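Local atomic coordinates of putative nucleoside-diphosphate-sugar epimerase (PDB entry 3E48), a protein that probably binds a nicotinamide adenine dinucleotide cofactor, NAD(H) or NADP(H), in a Rossmann-type domain and may act on nucleoside-diphosphate sugars, although its substrate and reaction are not established. Residues N112-M117 and M246-A251; K159-A164 and E227-M232. One frame throughout, in Å; residues are numbered along the deposited sequence.

How the interactions relate
From the N terminus, the chain first builds parallel strands with intervening helices, then leaves strand 100-106 in the loop that carries 112-117. Helix 118-131, strand 134-143 and helix 147-157 follow before 159-164, the first half of interaction 2. That contact closes its own loop when the chain returns in helix 226-231. The next helix, 239-251, brings 246-251 back to the earlier loop and closes interaction 1, so interaction 2 is nested inside it. Interaction 1 ties the end of helix 239-251 to the loop after strand 100-106 in the Rossmann-type, probably cofactor-binding, part; interaction 2 joins a short strand and turn to helix 226-231. The two touch where Tyr247 stacks on Tyr162.

Interaction 1. Residues N112-M117 and M246-A251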
# COMPACT_ATOMS: atom_id res chain seq x y z
N ASN B 112 -6.72 3.59 4.05
CA ASN B 112 -7.62 4.71 3.78
C ASN B 112 -6.99 6.07 4.05
O ASN B 112 -7.68 7.05 4.32
CB ASN B 112 -8.91 4.56 4.61
CG ASN B 112 -8.66 4.63 6.11
OD1 ASN B 112 -7.55 4.37 6.59
ND2 ASN B 112 -9.69 4.98 6.87
N ASN B 113 -5.66 6.15 3.97
CA ASN B 113 -4.99 7.42 4.20
C ASN B 113 -4.97 8.20 2.88
O ASN B 113 -4.43 7.73 1.88
CB ASN B 113 -3.57 7.19 4.71
CG ASN B 113 -2.93 8.45 5.24
OD1 ASN B 113 -2.80 9.43 4.52
ND2 ASN B 113 -2.55 8.45 6.52
N PRO B 114 -5.54 9.42 2.88
CA PRO B 114 -5.62 10.30 1.72
C PRO B 114 -4.32 10.96 1.27
O PRO B 114 -4.27 11.60 0.21
CB PRO B 114 -6.67 11.32 2.14
CG PRO B 114 -6.39 11.47 3.59
CD PRO B 114 -6.21 10.04 4.04
N PHE B 115 -3.27 10.82 2.08
CA PHE B 115 -1.97 11.40 1.72
C PHE B 115 -1.57 10.85 0.35
O PHE B 115 -1.57 9.64 0.14
CB PHE B 115 -0.91 11.03 2.78
CG PHE B 115 0.46 11.56 2.47
CD1 PHE B 115 0.62 12.89 2.06
CD2 PHE B 115 1.58 10.75 2.58
CE1 PHE B 115 1.89 13.39 1.77
CE2 PHE B 115 2.86 11.25 2.28
CZ PHE B 115 3.01 12.57 1.88
N HIS B 116 -1.21 11.75 -0.56
CA HIS B 116 -0.83 11.38 -1.92
C HIS B 116 0.24 10.31 -2.05
O HIS B 116 0.28 9.60 -3.05
CB HIS B 116 -0.40 12.62 -2.70
CG HIS B 116 -1.54 13.45 -3.21
ND1 HIS B 116 -2.78 13.46 -2.61
CD2 HIS B 116 -1.61 14.31 -4.25
CE1 HIS B 116 -3.57 14.30 -3.25
NE2 HIS B 116 -2.89 14.83 -4.25
N MSE B 117 1.12 10.20 -1.07
CA MSE B 117 2.16 9.19 -1.17
C MSE B 117 1.82 7.90 -0.44
O MSE B 117 2.64 6.98 -0.38
CB MSE B 117 3.50 9.73 -0.66
CG MSE B 117 4.00 10.98 -1.38
SE MSE B 117 4.04 10.83 -3.32
CE MSE B 117 5.10 9.22 -3.44
N MSE B 246 -1.74 15.73 3.14
CA MSE B 246 -1.06 15.26 4.34
C MSE B 246 -1.80 15.77 5.57
O MSE B 246 -2.12 15.00 6.48
CB MSE B 246 0.40 15.73 4.34
CG MSE B 246 1.27 15.10 5.41
SE MSE B 246 3.15 15.47 5.11
CE MSE B 246 3.16 17.31 5.70
N TYR B 247 -2.10 17.06 5.60
CA TYR B 247 -2.83 17.61 6.74
C TYR B 247 -4.28 17.13 6.75
O TYR B 247 -4.90 17.03 7.80
CB TYR B 247 -2.73 19.14 6.74
CG TYR B 247 -1.30 19.56 7.01
CD1 TYR B 247 -0.74 19.37 8.28
CD2 TYR B 247 -0.47 20.02 5.99
CE1 TYR B 247 0.61 19.62 8.51
CE2 TYR B 247 0.88 20.26 6.21
CZ TYR B 247 1.41 20.06 7.48
OH TYR B 247 2.75 20.26 7.70
N HIS B 248 -4.80 16.81 5.57
CA HIS B 248 -6.17 16.30 5.48
C HIS B 248 -6.21 14.95 6.18
O HIS B 248 -7.18 14.61 6.86
CB HIS B 248 -6.58 16.17 4.01
CG HIS B 248 -8.00 15.73 3.83
ND1 HIS B 248 -9.06 16.34 4.47
CD2 HIS B 248 -8.54 14.75 3.07
CE1 HIS B 248 -10.19 15.75 4.10
NE2 HIS B 248 -9.90 14.78 3.26
N ALA B 249 -5.14 14.17 6.03
CA ALA B 249 -5.07 12.87 6.70
C ALA B 249 -5.08 13.13 8.20
O ALA B 249 -5.62 12.34 8.98
CB ALA B 249 -3.80 12.13 6.29
N GLY B 250 -4.48 14.24 8.62
CA GLY B 250 -4.45 14.58 10.03
C GLY B 250 -5.84 14.95 10.52
O GLY B 250 -6.21 14.66 11.66
N ALA B 251 -6.62 15.59 9.65
CA ALA B 251 -7.98 15.99 9.99
C ALA B 251 -8.84 14.76 10.27
O ALA B 251 -9.80 14.81 11.04
CB ALA B 251 -8.59 16.80 8.85
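Phe115 lays its ring alongside the side chain of Met246, a selenomethionine, the two pointing the same way. Ring atom CD1 of Phe115 lies 3.6 Å from CB of Met246, and the selenium lies oblique to the ring, 4.7 Å from the ring centroid, in a Met-aromatic contact. CG of Phe115 is anti to its backbone N (chi1 179°), and the CD1 side of the ring beyond it meets the helix, while the bend at chi3 of Met246 turns the methyl end away. A long, flexible, polarisable chain suits this place because it can follow the flank of a flat ring.

One turn further along helix 239-251, Ala249 meets Pro114. The proline CG rests 3.7 Å from Ala249 CA, an approach to the helix backbone that a residue as small as alanine permits. Pro114 also touches the ring of His248, its CG 4.0 Å from CD2, and packs on Ser129 of the second subunit.

Asn113 shapes the loop that presents these groups. Its OD1 accepts the backbone N-H of Phe115 at 2.8 Å, in the plane of the amide carbonyl, which makes an Asx turn; ND2 of Asn113 is hydrogen-bonded to Gln110 OE1. The same OD1 lies 3.4 Å from the CB of Ala249, so across the two segments the amide meets that methyl. Between the two segments the contact is therefore apolar and relies on shape, with one turn-forming bond inside the loop, while the hydrogen bond between His116 N and Ser245 OG, just before the helix segment, ties loop to helix.

Interaction 2. Residues K159-A164 and E227-M232; sequences KLIYPA and ETFAEM
An inverse gamma turn centred on Pro163 follows the short strand 159-160, and the hydrophobic pocket around that turn receives Phe229 from helix 226-231. This strand pairs in parallel with strand 220-221 in a small two-stranded sheet, separate from the large sheet of the Rossmann-type domain. Phe229 is the plug. Its CG is anti to the backbone N (chi1 -172°); the ring beyond it meets Ile161, Tyr162 and Pro163.

Pro163 lies over one face of that ring. Its CD is 3.9 Å from the Phe229 centroid and 18° off the ring normal, displaced toward the rim at CG, in a CH-pi contact. Proline suits the place twice over: its ring restrains phi near the value (-79°) that an inverse gamma turn needs, and the CD hydrogens, next to the amide nitrogen, probably carry slight positive charge, which suits a CH-pi contact.

Tyr162 comes in edge first. Its CD1 is 3.8 Å from Phe229 CZ, which lies in the plane of the tyrosine ring, and the two side chains cross obliquely. Pro163 touches Tyr247 of helix 239-251, so that helix backs this pocket; Leu243 and Ala244 of the same helix touch Phe229 as well.

Ile161 adds a further wall. CD1 of Ile161 approaches the edge of the Phe229 ring near its plane, 4.2 Å from CD1 of the phenylalanine. A branched aliphatic chain fills such a corner and asks for no polar partner. From the exposed end of the contact, selenomethionine Met232 reaches toward Ile161 tip to tip, and its terminal methyl CE stops 3.6 Å from Ile161 CD1.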
# COMPACT_ATOMS: atom_id res chain seq x y z
N LYS B 159 -1.09 33.37 12.26
CA LYS B 159 -2.02 32.25 12.23
C LYS B 159 -1.40 30.97 11.69
O LYS B 159 -0.53 31.00 10.81
CB LYS B 159 -3.23 32.62 11.36
CG LYS B 159 -3.92 33.91 11.76
CD LYS B 159 -4.94 34.34 10.70
CE LYS B 159 -5.54 35.70 11.04
NZ LYS B 159 -6.49 36.16 9.99
N LEU B 160 -1.84 29.85 12.24
CA LEU B 160 -1.40 28.53 11.80
C LEU B 160 -2.55 28.12 10.88
O LEU B 160 -3.69 28.03 11.33
CB LEU B 160 -1.31 27.57 12.99
CG LEU B 160 -0.80 26.16 12.68
CD1 LEU B 160 0.65 26.22 12.22
CD2 LEU B 160 -0.93 25.29 13.93
N ILE B 161 -2.25 27.87 9.61
CA ILE B 161 -3.30 27.54 8.64
C ILE B 161 -3.44 26.09 8.16
O ILE B 161 -4.24 25.82 7.26
CB ILE B 161 -3.18 28.44 7.40
CG1 ILE B 161 -1.85 28.17 6.68
CG2 ILE B 161 -3.26 29.90 7.81
CD1 ILE B 161 -1.68 28.95 5.39
N TYR B 162 -2.67 25.18 8.73
CA TYR B 162 -2.76 23.77 8.32
C TYR B 162 -4.21 23.29 8.35
O TYR B 162 -4.88 23.38 9.38
CB TYR B 162 -1.92 22.88 9.25
CG TYR B 162 -0.43 23.12 9.21
CD1 TYR B 162 0.25 23.26 7.99
CD2 TYR B 162 0.32 23.12 10.38
CE1 TYR B 162 1.65 23.38 7.96
CE2 TYR B 162 1.71 23.24 10.36
CZ TYR B 162 2.36 23.37 9.15
OH TYR B 162 3.74 23.46 9.14
N PRO B 163 -4.71 22.78 7.22
CA PRO B 163 -6.09 22.29 7.14
C PRO B 163 -6.19 20.90 7.75
O PRO B 163 -6.46 19.92 7.07
CB PRO B 163 -6.36 22.27 5.64
CG PRO B 163 -5.02 21.88 5.08
CD PRO B 163 -4.06 22.75 5.89
N ALA B 164 -5.96 20.83 9.06
CA ALA B 164 -5.99 19.57 9.78
C ALA B 164 -7.18 19.43 10.71
O ALA B 164 -7.22 18.52 11.54
CB ALA B 164 -4.69 19.40 10.57
N GLU B 227 -8.07 23.75 -0.73
CA GLU B 227 -7.76 24.34 -2.03
C GLU B 227 -6.79 25.52 -1.87
O GLU B 227 -5.80 25.62 -2.60
CB GLU B 227 -9.04 24.83 -2.72
CG GLU B 227 -10.11 23.76 -2.93
CD GLU B 227 -10.73 23.29 -1.62
OE1 GLU B 227 -11.21 24.14 -0.84
OE2 GLU B 227 -10.75 22.06 -1.38
N THR B 228 -7.09 26.39 -0.92
CA THR B 228 -6.25 27.56 -0.66
C THR B 228 -4.84 27.16 -0.23
O THR B 228 -3.85 27.72 -0.70
CB THR B 228 -6.88 28.47 0.42
OG1 THR B 228 -8.18 28.88 -0.01
CG2 THR B 228 -6.02 29.70 0.66
N PHE B 229 -4.75 26.19 0.67
CA PHE B 229 -3.46 25.72 1.15
C PHE B 229 -2.61 25.18 0.01
O PHE B 229 -1.43 25.51 -0.12
CB PHE B 229 -3.65 24.62 2.20
CG PHE B 229 -2.38 24.23 2.90
CD1 PHE B 229 -1.83 25.04 3.88
CD2 PHE B 229 -1.72 23.05 2.56
CE1 PHE B 229 -0.64 24.69 4.52
CE2 PHE B 229 -0.53 22.69 3.18
CZ PHE B 229 0.01 23.52 4.16
N ALA B 230 -3.21 24.35 -0.84
CA ALA B 230 -2.50 23.76 -1.97
C ALA B 230 -2.02 24.84 -2.93
O ALA B 230 -0.93 24.75 -3.49
CB ALA B 230 -3.40 22.77 -2.70
N GLU B 231 -2.86 25.85 -3.12
CA GLU B 231 -2.56 26.95 -4.03
C GLU B 231 -1.39 27.81 -3.57
O GLU B 231 -0.50 28.14 -4.37
CB GLU B 231 -3.80 27.82 -4.20
CG GLU B 231 -4.88 27.18 -5.06
CD GLU B 231 -6.21 27.92 -4.99
OE1 GLU B 231 -6.20 29.16 -4.85
OE2 GLU B 231 -7.26 27.25 -5.09
N MSE B 232 -1.37 28.18 -2.30
CA MSE B 232 -0.29 29.02 -1.79
C MSE B 232 0.99 28.26 -1.47
O MSE B 232 1.96 28.85 -1.00
CB MSE B 232 -0.77 29.81 -0.56
CG MSE B 232 -1.30 28.98 0.58
SE MSE B 232 -2.23 30.07 1.90
CE MSE B 232 -0.69 31.00 2.63